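Local coordinates for protein orotidine 5'-phosphate decarboxylase (Streptomyces avermitilis, PDB 3V75) that probably catalyses the decarboxylation of orotidine 5'-phosphate to UMP, the last step of de novo UMP biosynthesis, as a dimeric TIM-barrel enzyme, at residues Phe27-Arg30 with Leu31-Met35; Ala49-Leu52 with Ala53-Leu57; Ala128-Ala131 with Glu132-Arg136; Asp192-Val196 with Ala197-Leu201; Ala287-Phe290 with Ala291-Arg295. All blocks are in the same frame, centred on the assembly; numbering follows the deposited sequence. Where two conformers were deposited one is given.

Overall arrangement
All five interactions are local, each between neighbouring turns of one chain segment around the eight-stranded TIM barrel. Interaction 3 is the buried one: helix 124-134 meets both its own barrel and the second subunit, and aromatic and alanine side chains dominate. Interaction 4 also reaches the second subunit but is polar, an N-cap with two waters at the start of helix 196-207. Interactions 1, 2 and 5 touch no other chain and mix buried apolar with exposed charged side chains. Interaction 2 is the end of a short helix, about 40 Å from interaction 4, centre to centre. Interaction 1 forms the first turns of helix 27-38, interaction 5 lies within helix 280-299; their nearest atoms are about 6 Å apart.

Interaction 1. Residues Phe27-Arg30 with Leu31-Met35; sequences FGAR and LSRAM
Leu31 N donates to Phe27 O at 2.7 Å, the shortest of four successive i to i+4 bonds in the opening turns of the alpha-helix 27-38, which precedes the first strand of the TIM barrel. Ser32 N to Gly28 O, Arg33 N to Ala29 O and Ala34 N to Arg30 O continue the ladder. On the buried side the Phe27 ring carries Leu31 over one face: Leu31 CB sits 4.2 Å from the ring centroid, 17° off its normal, a CH-pi contact. The CD2 branch of Leu31 then reaches the far end of the ring, 4.0 Å from Phe27 CZ. Both side chains leave with CG anti to the backbone N (Phe27 chi1 176°), which leans the outward-pointing ring toward Leu31, one turn on. Leu31 also packs on Leu113 of strand 113-120, seating the helix against the barrel.

Arg30 takes its polar end away from Leu31: its guanidinium bridges to Asp144, while NE bonds to Glu25 O, and NH2 lies in plane at the edge of the Phe27 ring. Arg33 turns back over the preceding turn and forms a salt bridge with Glu25. One face of its guanidinium lies over Ala29 O, with Arg33 NH2 3.9 Å from that oxygen.

Interaction 2. Residues Ala49-Leu52 with Ala53-Leu57; sequences ASLL and ADWGL
Leu52 O accepts from Leu57 N at 2.7 Å, a bond that reaches past the last regular turn of helix 49-54. The three carbonyls before it are met in ordinary i to i+4 fashion. Ala49 O takes Ala53 N, Ser50 O takes Asp54 N at 2.8 Å in a nearly straight bond (172°), and Leu51 O takes Trp55 N at 2.9 Å. Gly56 N turns inward to Ala53 O, also at 2.8 Å. With Gly56 at positive phi (70°), the two bonds back into the last turn make a Schellman motif, which ends the short helix following the first barrel strand and redirects the chain toward helix 61-75.

Among side-chain polar groups, Trp55 NE1 is satisfied by Leu274 O, so the indole ties this turn to helix 271-274. The CD2 methyl of Leu51 lies 4.0 Å from that same Trp55 NE1, the two side chains meeting at a slant, and the indole also meets the Phe67 ring. Asp54 lays its carboxylate back toward Ser50, CG 3.3 Å from Ser50 O, and OD2 has a long, weak ion pair with Arg271. Leu57, whose N closes the Schellman motif, has CG anti to its carbonyl carbon (chi1 -58°). Its CD1 touches Leu52 CD2 at 4.0 Å, the two side chains crossing at about a right angle, while Leu52 also packs on Phe67.

Interaction 3. Residues Ala128-Ala131 with Glu132-Arg136; sequences AAYA and EAFLR
Ala131 O accepts two amides at the end of helix 124-134: Leu135 N at 2.7 Å and, more weakly, Phe134 N at 3.3 Å. Phe134 N is shared, since it also donates to Tyr130 O at 3.1 Å with a bent N-H...O angle of 139°. Upstream the bonds are regular, Glu132 N to Ala128 O and Ala133 N to Ala129 O. The shared Phe134 N and Ala131 O accompany the exit from helical geometry at Leu135.

Apolar contacts follow the same spacing. Leu135 turns its CD1 branch back to Ala131, 4.1 Å from CB, its CG anti to the carbonyl carbon (chi1 -62°). The Tyr130 and Phe134 rings come together more loosely, CD1 of Tyr130 lying 4.4 Å from CE2 of Phe134. Phe134 also swings CD2 to 3.3 Å from Tyr130 O, while Ala133 CB lies over one face of its ring.

The helix is the connection of a beta-alpha-beta unit of the TIM barrel, between strands 113-120 and 145-148. Phe134 packs on Met116 of the first strand and Leu146 of the second, Ala131 faces Leu163 of helix 158-167, and Ala129 packs on Phe88 of the second subunit. Tyr130 has its side chain about 9 Å from that of Lys119, the predicted proton donor.

Two charged side chains find partners beyond the helix. Glu132, with CG anti to the backbone N and the chain extended beyond it, reaches across the dimer interface to a salt bridge with Arg91 of the second subunit. Arg136 pairs with Asp138.

Interaction 4. Residues Asp192-Val196 with Ala197-Leu201; sequences DGRDV and AATML
Asp195 is the N-cap of helix 196-207 in the TIM barrel, and its OD1 accepts from Ala198 N at 2.8 Å, met almost end-on along the C-O bond. The side chain reaches that amide because CG stands between the backbone N and the carbonyl carbon (chi1 65°). Its backbone oxygen is gripped twice by Thr199: the hydroxyl OG1 donates at 2.8 Å from above the carbonyl plane, and Thr199 N arrives at 2.9 Å closer to that plane. Next along, Met200 N bonds to Val196 O, and the selenomethionine CE lies beside Val196 CG1 at 4.2 Å, the two side chains pointing the same way.

Outward from this shell, Tyr231 holds the other carboxylate oxygen, Asp195 OD2. Asp192 OD1 accepts from Arg194 N, an Asx turn just before the cap, and the aspartate also salt-bridges the side chain of Arg194, NE lying 2.6 Å from Asp192 OD2. Val196 packs on Tyr151 and Thr199 on Glu184, both of the second subunit. Water 1 bridges Asp192 and Thr199, donating to Asp192 OD2 at 2.9 Å and to Thr199 OG1 at 2.7 Å.

Interaction 5. Residues Ala287-Phe290 with Ala291-Arg295; sequences ADRF and AEEIR
Ala287 O accepts from Ala291 N at 3.0 Å, opening a run of four i to i+4 bonds in the long C-terminal helix 280-299, which follows the last strand of the TIM barrel. Ala291 CB lies beyond the same oxygen, 3.5 Å from Ala287 O. Asp288 comes next: its backbone oxygen takes Glu292 N, while its carboxylate turns back along the helix to a salt bridge with Arg284.

Arg289 contributes both backbone and side chain. Its O receives Glu293 N at 2.9 Å, and its aliphatic portion runs beside the glutamate, the two side chains pointing the same way. The contact is made by methylenes: Arg289 CG lies 3.4 Å from Glu293 OE2. The charged ends stop short of a salt bridge, with Arg289 NH2 4.6 Å from Glu293 OE1 and the guanidinium and carboxylate planes 73° apart. Arg289 sends CG anti to the backbone N but bends at chi3 (43°), so its alkyl part follows Glu293 while the planar end turns off.

Phe290 closes the run, its O accepting Ile294 N at 2.9 Å. Ile294 CG1, anti to its own carbonyl carbon, comes to 3.2 Å from Phe290 O, and CD1 sits near it too. Both residues are buried: Phe290 packs on Val269 and Ile294 on Pro267, both in strand 265-269, with Pro251 touching each. Further along, on the exposed side, Arg295 grips Glu292 side-on with two nitrogens on one oxygen; Arg295 NH2 meets the syn lone pair of Glu292 OE1 at 2.9 Å.

Interaction 1. Residues Phe27-Arg30 with Leu31-Met35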
# COMPACT_ATOMS: atom_id res chain seq x y z
N PHE A 27 8.99 20.45 2.75
CA PHE A 27 9.88 19.31 2.66
C PHE A 27 11.02 19.49 1.65
O PHE A 27 12.18 19.15 1.97
CB PHE A 27 9.09 18.04 2.37
CG PHE A 27 9.95 16.84 2.17
CD1 PHE A 27 10.65 16.31 3.24
CD2 PHE A 27 10.06 16.25 0.93
CE1 PHE A 27 11.45 15.16 3.06
CE2 PHE A 27 10.87 15.13 0.74
CZ PHE A 27 11.58 14.60 1.82
N GLY A 28 10.74 20.02 0.46
CA GLY A 28 11.79 20.11 -0.56
C GLY A 28 12.94 20.97 -0.03
O GLY A 28 14.13 20.62 -0.20
N ALA A 29 12.61 22.10 0.60
CA ALA A 29 13.62 22.97 1.18
C ALA A 29 14.36 22.28 2.34
O ALA A 29 15.60 22.40 2.46
CB ALA A 29 12.99 24.28 1.66
N ARG A 30 13.62 21.61 3.22
CA ARG A 30 14.27 20.95 4.36
C ARG A 30 15.19 19.83 3.89
O ARG A 30 16.28 19.64 4.45
CB ARG A 30 13.21 20.43 5.35
CG ARG A 30 12.40 21.57 5.99
CD ARG A 30 11.51 21.06 7.14
NE ARG A 30 10.50 20.09 6.68
CZ ARG A 30 10.41 18.83 7.08
NH1 ARG A 30 11.29 18.33 7.96
NH2 ARG A 30 9.45 18.04 6.60
N LEU A 31 14.75 19.09 2.88
CA LEU A 31 15.53 17.98 2.34
C LEU A 31 16.83 18.52 1.68
O LEU A 31 17.91 17.97 1.88
CB LEU A 31 14.68 17.21 1.33
CG LEU A 31 15.46 16.17 0.51
CD1 LEU A 31 15.96 15.07 1.47
CD2 LEU A 31 14.62 15.60 -0.57
N SER A 32 16.70 19.57 0.87
CA SER A 32 17.85 20.19 0.20
C SER A 32 18.88 20.61 1.27
O SER A 32 20.10 20.34 1.13
CB SER A 32 17.40 21.41 -0.62
OG SER A 32 18.51 22.03 -1.27
N ARG A 33 18.41 21.25 2.34
CA ARG A 33 19.31 21.67 3.42
C ARG A 33 19.95 20.48 4.14
O ARG A 33 21.16 20.51 4.45
CB ARG A 33 18.55 22.60 4.40
CG ARG A 33 19.30 23.00 5.66
CD ARG A 33 18.68 24.27 6.33
NE ARG A 33 17.87 25.06 5.38
CZ ARG A 33 16.53 24.98 5.31
NH1 ARG A 33 15.89 24.14 6.13
NH2 ARG A 33 15.83 25.73 4.41
N ALA A 34 19.17 19.42 4.40
CA ALA A 34 19.67 18.27 5.13
C ALA A 34 20.78 17.56 4.34
O ALA A 34 21.81 17.17 4.91
CB ALA A 34 18.55 17.29 5.41
N MSE A 35 20.57 17.38 3.04
CA MSE A 35 21.60 16.74 2.23
C MSE A 35 22.84 17.60 2.14
O MSE A 35 23.95 17.05 2.10
CB MSE A 35 21.07 16.34 0.85
CG MSE A 35 20.05 15.17 0.94
SE MSE A 35 19.79 14.23 -0.69
CE MSE A 35 19.02 15.66 -1.70

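Interaction 2. Residues Ala49-Leu52 with Ala53-Leu57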
# COMPACT_ATOMS: atom_id res chain seq x y z
N ALA A 49 14.23 -10.55 7.74
CA ALA A 49 14.79 -11.69 8.46
C ALA A 49 16.27 -11.96 8.12
O ALA A 49 17.01 -12.34 9.02
CB ALA A 49 13.94 -12.97 8.25
N SER A 50 16.67 -11.77 6.85
CA SER A 50 18.06 -11.97 6.41
C SER A 50 18.98 -11.08 7.26
O SER A 50 19.90 -11.55 7.93
CB SER A 50 18.17 -11.62 4.92
OG SER A 50 19.40 -12.02 4.36
N LEU A 51 18.72 -9.76 7.22
CA LEU A 51 19.59 -8.81 7.96
C LEU A 51 19.56 -9.08 9.45
O LEU A 51 20.59 -8.97 10.13
CB LEU A 51 19.27 -7.34 7.65
CG LEU A 51 20.07 -6.65 6.52
CD1 LEU A 51 19.45 -5.31 6.09
CD2 LEU A 51 21.58 -6.49 6.92
N LEU A 52 18.38 -9.42 10.00
CA LEU A 52 18.33 -9.70 11.44
C LEU A 52 19.23 -10.91 11.78
O LEU A 52 19.99 -10.86 12.75
CB LEU A 52 16.89 -9.99 11.92
CG LEU A 52 15.88 -8.83 11.89
CD1 LEU A 52 14.48 -9.31 12.33
CD2 LEU A 52 16.35 -7.70 12.78
N ALA A 53 19.14 -11.97 10.98
CA ALA A 53 19.96 -13.17 11.21
C ALA A 53 21.43 -12.76 11.05
O ALA A 53 22.26 -13.14 11.88
CB ALA A 53 19.60 -14.28 10.25
N ASP A 54 21.75 -12.01 10.00
CA ASP A 54 23.12 -11.50 9.83
C ASP A 54 23.63 -10.74 11.08
O ASP A 54 24.82 -10.87 11.46
CB ASP A 54 23.25 -10.58 8.61
CG ASP A 54 23.10 -11.31 7.25
OD1 ASP A 54 23.17 -12.56 7.21
OD2 ASP A 54 22.92 -10.61 6.22
N TRP A 55 22.80 -9.90 11.72
CA TRP A 55 23.21 -9.19 12.95
C TRP A 55 23.21 -10.09 14.17
O TRP A 55 23.41 -9.60 15.28
CB TRP A 55 22.30 -7.99 13.31
CG TRP A 55 22.45 -6.84 12.42
CD1 TRP A 55 22.81 -6.88 11.11
CD2 TRP A 55 22.22 -5.46 12.73
NE1 TRP A 55 22.83 -5.60 10.58
CE2 TRP A 55 22.48 -4.72 11.56
CE3 TRP A 55 21.85 -4.78 13.90
CZ2 TRP A 55 22.36 -3.31 11.51
CZ3 TRP A 55 21.73 -3.35 13.84
CH2 TRP A 55 21.99 -2.66 12.66
N GLY A 56 22.91 -11.38 13.96
CA GLY A 56 22.80 -12.32 15.07
C GLY A 56 21.58 -12.07 15.93
O GLY A 56 21.60 -12.36 17.14
N LEU A 57 20.52 -11.49 15.34
CA LEU A 57 19.28 -11.23 16.09
C LEU A 57 18.20 -12.24 15.64
O LEU A 57 18.26 -12.78 14.52
CB LEU A 57 18.76 -9.81 15.82
CG LEU A 57 19.74 -8.70 16.17
CD1 LEU A 57 19.23 -7.40 15.54
CD2 LEU A 57 19.87 -8.57 17.67

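Interaction 3. Residues Ala128-Ala131 with Glu132-Arg136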
# COMPACT_ATOMS: atom_id res chain seq x y z
N ALA A 128 -7.17 9.98 2.24
CA ALA A 128 -7.02 10.95 3.31
C ALA A 128 -6.62 10.29 4.62
O ALA A 128 -5.83 10.84 5.39
CB ALA A 128 -8.33 11.72 3.49
N ALA A 129 -7.18 9.11 4.90
CA ALA A 129 -6.85 8.40 6.12
C ALA A 129 -5.39 7.92 6.12
O ALA A 129 -4.72 8.00 7.15
CB ALA A 129 -7.83 7.22 6.32
N TYR A 130 -4.87 7.45 4.99
CA TYR A 130 -3.43 7.16 4.93
C TYR A 130 -2.60 8.42 5.16
O TYR A 130 -1.56 8.40 5.85
CB TYR A 130 -3.07 6.61 3.56
CG TYR A 130 -3.34 5.13 3.37
CD1 TYR A 130 -2.90 4.20 4.32
CD2 TYR A 130 -3.95 4.67 2.19
CE1 TYR A 130 -3.09 2.82 4.12
CE2 TYR A 130 -4.15 3.30 1.97
CZ TYR A 130 -3.71 2.39 2.95
OH TYR A 130 -3.89 1.02 2.74
N ALA A 131 -3.05 9.54 4.61
CA ALA A 131 -2.34 10.79 4.84
C ALA A 131 -2.40 11.17 6.30
O ALA A 131 -1.42 11.68 6.87
CB ALA A 131 -2.91 11.90 3.96
N GLU A 132 -3.53 10.94 6.95
CA GLU A 132 -3.74 11.18 8.40
C GLU A 132 -2.70 10.35 9.20
O GLU A 132 -2.17 10.79 10.22
CB GLU A 132 -5.21 10.81 8.82
CG GLU A 132 -5.56 10.88 10.34
CD GLU A 132 -7.07 10.60 10.69
OE1 GLU A 132 -7.94 10.97 9.85
OE2 GLU A 132 -7.38 10.12 11.78
N ALA A 133 -2.49 9.10 8.76
CA ALA A 133 -1.57 8.20 9.47
C ALA A 133 -0.11 8.69 9.39
O ALA A 133 0.63 8.59 10.36
CB ALA A 133 -1.64 6.79 8.87
N PHE A 134 0.29 9.20 8.22
CA PHE A 134 1.72 9.43 7.98
C PHE A 134 2.13 10.90 7.80
O PHE A 134 3.34 11.18 7.83
CB PHE A 134 2.16 8.66 6.74
CG PHE A 134 2.01 7.17 6.87
CD1 PHE A 134 2.80 6.48 7.77
CD2 PHE A 134 1.08 6.47 6.13
CE1 PHE A 134 2.66 5.08 7.92
CE2 PHE A 134 0.93 5.10 6.26
CZ PHE A 134 1.73 4.38 7.17
N LEU A 135 1.20 11.81 7.55
CA LEU A 135 1.57 13.15 7.05
C LEU A 135 1.02 14.28 7.88
O LEU A 135 1.15 15.44 7.49
CB LEU A 135 1.14 13.34 5.59
CG LEU A 135 1.82 12.36 4.62
CD1 LEU A 135 1.10 12.33 3.27
CD2 LEU A 135 3.34 12.62 4.47
N ARG A 136 0.40 13.98 9.00
CA ARG A 136 -0.06 15.06 9.86
C ARG A 136 0.69 15.02 11.17
O ARG A 136 0.92 13.93 11.70
CB ARG A 136 -1.55 14.89 10.09
CG ARG A 136 -2.10 16.16 10.66
CD ARG A 136 -3.57 16.22 10.42
NE ARG A 136 -4.28 15.32 11.31
CZ ARG A 136 -5.60 15.18 11.23
NH1 ARG A 136 -6.25 15.91 10.31
NH2 ARG A 136 -6.25 14.37 12.06

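Interaction 4. Residues Asp192-Val196 with Ala197-Leu201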
# COMPACT_ATOMS: atom_id res chain seq x y z
N ASP A 192 -2.05 10.47 -25.38
CA ASP A 192 -1.22 11.60 -25.81
C ASP A 192 0.20 11.16 -26.18
O ASP A 192 1.03 12.01 -26.52
CB ASP A 192 -1.18 12.72 -24.75
CG ASP A 192 -0.47 12.31 -23.48
OD1 ASP A 192 -0.11 11.11 -23.33
OD2 ASP A 192 -0.32 13.15 -22.57
N GLY A 193 0.49 9.86 -26.13
CA GLY A 193 1.82 9.39 -26.50
C GLY A 193 2.80 9.29 -25.34
O GLY A 193 3.86 8.68 -25.52
N ARG A 194 2.49 9.87 -24.18
CA ARG A 194 3.36 9.71 -23.00
C ARG A 194 3.09 8.36 -22.34
O ARG A 194 1.92 7.93 -22.29
CB ARG A 194 3.16 10.85 -21.98
CG ARG A 194 3.62 12.20 -22.60
CD ARG A 194 3.35 13.43 -21.76
NE ARG A 194 1.97 13.38 -21.32
CZ ARG A 194 1.46 14.11 -20.32
NH1 ARG A 194 2.24 14.98 -19.68
NH2 ARG A 194 0.19 13.93 -19.95
N ASP A 195 4.12 7.69 -21.82
CA ASP A 195 3.84 6.50 -21.04
C ASP A 195 3.43 6.85 -19.62
O ASP A 195 3.40 8.04 -19.25
CB ASP A 195 4.95 5.42 -21.10
CG ASP A 195 6.25 5.84 -20.49
OD1 ASP A 195 6.33 6.86 -19.75
OD2 ASP A 195 7.26 5.10 -20.74
N VAL A 196 3.08 5.84 -18.84
CA VAL A 196 2.62 6.05 -17.48
C VAL A 196 3.66 6.77 -16.64
O VAL A 196 3.36 7.73 -15.93
CB VAL A 196 2.19 4.71 -16.86
CG1 VAL A 196 2.06 4.83 -15.34
CG2 VAL A 196 0.86 4.26 -17.51
N ALA A 197 4.93 6.32 -16.73
CA ALA A 197 5.98 6.97 -15.94
C ALA A 197 6.13 8.44 -16.32
O ALA A 197 6.25 9.29 -15.43
CB ALA A 197 7.33 6.24 -16.14
N ALA A 198 6.18 8.71 -17.62
CA ALA A 198 6.36 10.09 -18.07
C ALA A 198 5.19 10.97 -17.62
O ALA A 198 5.35 12.17 -17.35
CB ALA A 198 6.52 10.14 -19.60
N THR A 199 4.00 10.37 -17.57
CA THR A 199 2.81 11.08 -17.15
C THR A 199 2.96 11.46 -15.69
O THR A 199 2.67 12.61 -15.31
CB THR A 199 1.57 10.16 -17.36
OG1 THR A 199 1.44 9.92 -18.76
CG2 THR A 199 0.28 10.84 -16.83
N MSE A 200 3.44 10.53 -14.86
CA MSE A 200 3.64 10.84 -13.45
C MSE A 200 4.70 11.94 -13.27
O MSE A 200 4.54 12.85 -12.45
CB MSE A 200 4.03 9.59 -12.64
CG MSE A 200 3.00 8.49 -12.70
SE MSE A 200 1.21 9.14 -12.18
CE MSE A 200 0.20 7.62 -12.89
N LEU A 201 5.81 11.82 -13.99
CA LEU A 201 6.85 12.84 -13.89
C LEU A 201 6.31 14.22 -14.27
O LEU A 201 6.61 15.20 -13.59
CB LEU A 201 8.07 12.49 -14.76
CG LEU A 201 8.81 11.23 -14.31
CD1 LEU A 201 9.81 10.83 -15.41
CD2 LEU A 201 9.53 11.45 -12.97
O HOH W 1 -0.28 11.33 -20.36
O HOH W 2 0.92 14.48 -16.73

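Interaction 5. Residues Ala287-Phe290 with Ala291-Arg295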
# COMPACT_ATOMS: atom_id res chain seq x y z
N ALA A 287 28.24 4.66 6.44
CA ALA A 287 27.35 5.77 6.05
C ALA A 287 28.16 7.01 5.66
O ALA A 287 27.84 7.68 4.66
CB ALA A 287 26.38 6.10 7.19
N ASP A 288 29.18 7.35 6.43
CA ASP A 288 30.00 8.54 6.11
C ASP A 288 30.67 8.34 4.76
O ASP A 288 30.79 9.28 3.96
CB ASP A 288 31.11 8.78 7.15
CG ASP A 288 30.61 9.36 8.46
OD1 ASP A 288 29.43 9.77 8.52
OD2 ASP A 288 31.40 9.37 9.43
N ARG A 289 31.14 7.12 4.49
CA ARG A 289 31.85 6.87 3.24
C ARG A 289 30.92 6.99 2.03
O ARG A 289 31.28 7.62 1.01
CB ARG A 289 32.51 5.49 3.23
CG ARG A 289 32.99 5.13 1.84
CD ARG A 289 33.65 3.75 1.83
NE ARG A 289 32.87 2.80 2.62
CZ ARG A 289 31.99 1.90 2.16
NH1 ARG A 289 31.39 1.07 3.04
NH2 ARG A 289 31.77 1.75 0.86
N PHE A 290 29.74 6.39 2.10
CA PHE A 290 28.78 6.57 1.01
C PHE A 290 28.45 8.04 0.79
O PHE A 290 28.47 8.51 -0.35
CB PHE A 290 27.49 5.78 1.23
CG PHE A 290 27.56 4.36 0.78
CD1 PHE A 290 27.39 4.05 -0.56
CD2 PHE A 290 27.84 3.33 1.67
CE1 PHE A 290 27.46 2.73 -1.01
CE2 PHE A 290 27.92 2.02 1.23
CZ PHE A 290 27.72 1.72 -0.11
N ALA A 291 28.13 8.76 1.87
CA ALA A 291 27.74 10.15 1.70
C ALA A 291 28.87 10.94 1.08
O ALA A 291 28.65 11.81 0.20
CB ALA A 291 27.34 10.76 3.03
N GLU A 292 30.10 10.69 1.52
CA GLU A 292 31.23 11.44 0.97
C GLU A 292 31.49 11.11 -0.48
O GLU A 292 31.81 12.00 -1.29
CB GLU A 292 32.49 11.21 1.79
CG GLU A 292 33.69 11.91 1.20
CD GLU A 292 33.45 13.44 0.93
OE1 GLU A 292 34.01 14.00 -0.07
OE2 GLU A 292 32.69 14.10 1.69
N GLU A 293 31.40 9.83 -0.83
CA GLU A 293 31.64 9.46 -2.22
C GLU A 293 30.59 10.04 -3.15
O GLU A 293 30.90 10.45 -4.29
CB GLU A 293 31.63 7.95 -2.38
CG GLU A 293 32.85 7.32 -1.76
CD GLU A 293 32.79 5.77 -1.85
OE1 GLU A 293 31.74 5.17 -2.20
OE2 GLU A 293 33.82 5.16 -1.49
N ILE A 294 29.34 10.05 -2.70
CA ILE A 294 28.28 10.63 -3.51
C ILE A 294 28.49 12.15 -3.62
O ILE A 294 28.43 12.70 -4.72
CB ILE A 294 26.90 10.32 -2.93
CG1 ILE A 294 26.67 8.80 -2.95
CG2 ILE A 294 25.81 11.06 -3.74
CD1 ILE A 294 25.47 8.34 -2.11
N ARG A 295 28.77 12.81 -2.49
CA ARG A 295 29.06 14.25 -2.50
C ARG A 295 30.14 14.57 -3.51
O ARG A 295 30.01 15.50 -4.31
CB ARG A 295 29.48 14.73 -1.09
CG ARG A 295 29.53 16.26 -0.90
CD ARG A 295 30.67 16.69 0.04
NE ARG A 295 31.94 16.22 -0.53
CZ ARG A 295 32.66 16.85 -1.46
NH1 ARG A 295 32.31 18.07 -1.92
NH2 ARG A 295 33.76 16.28 -1.90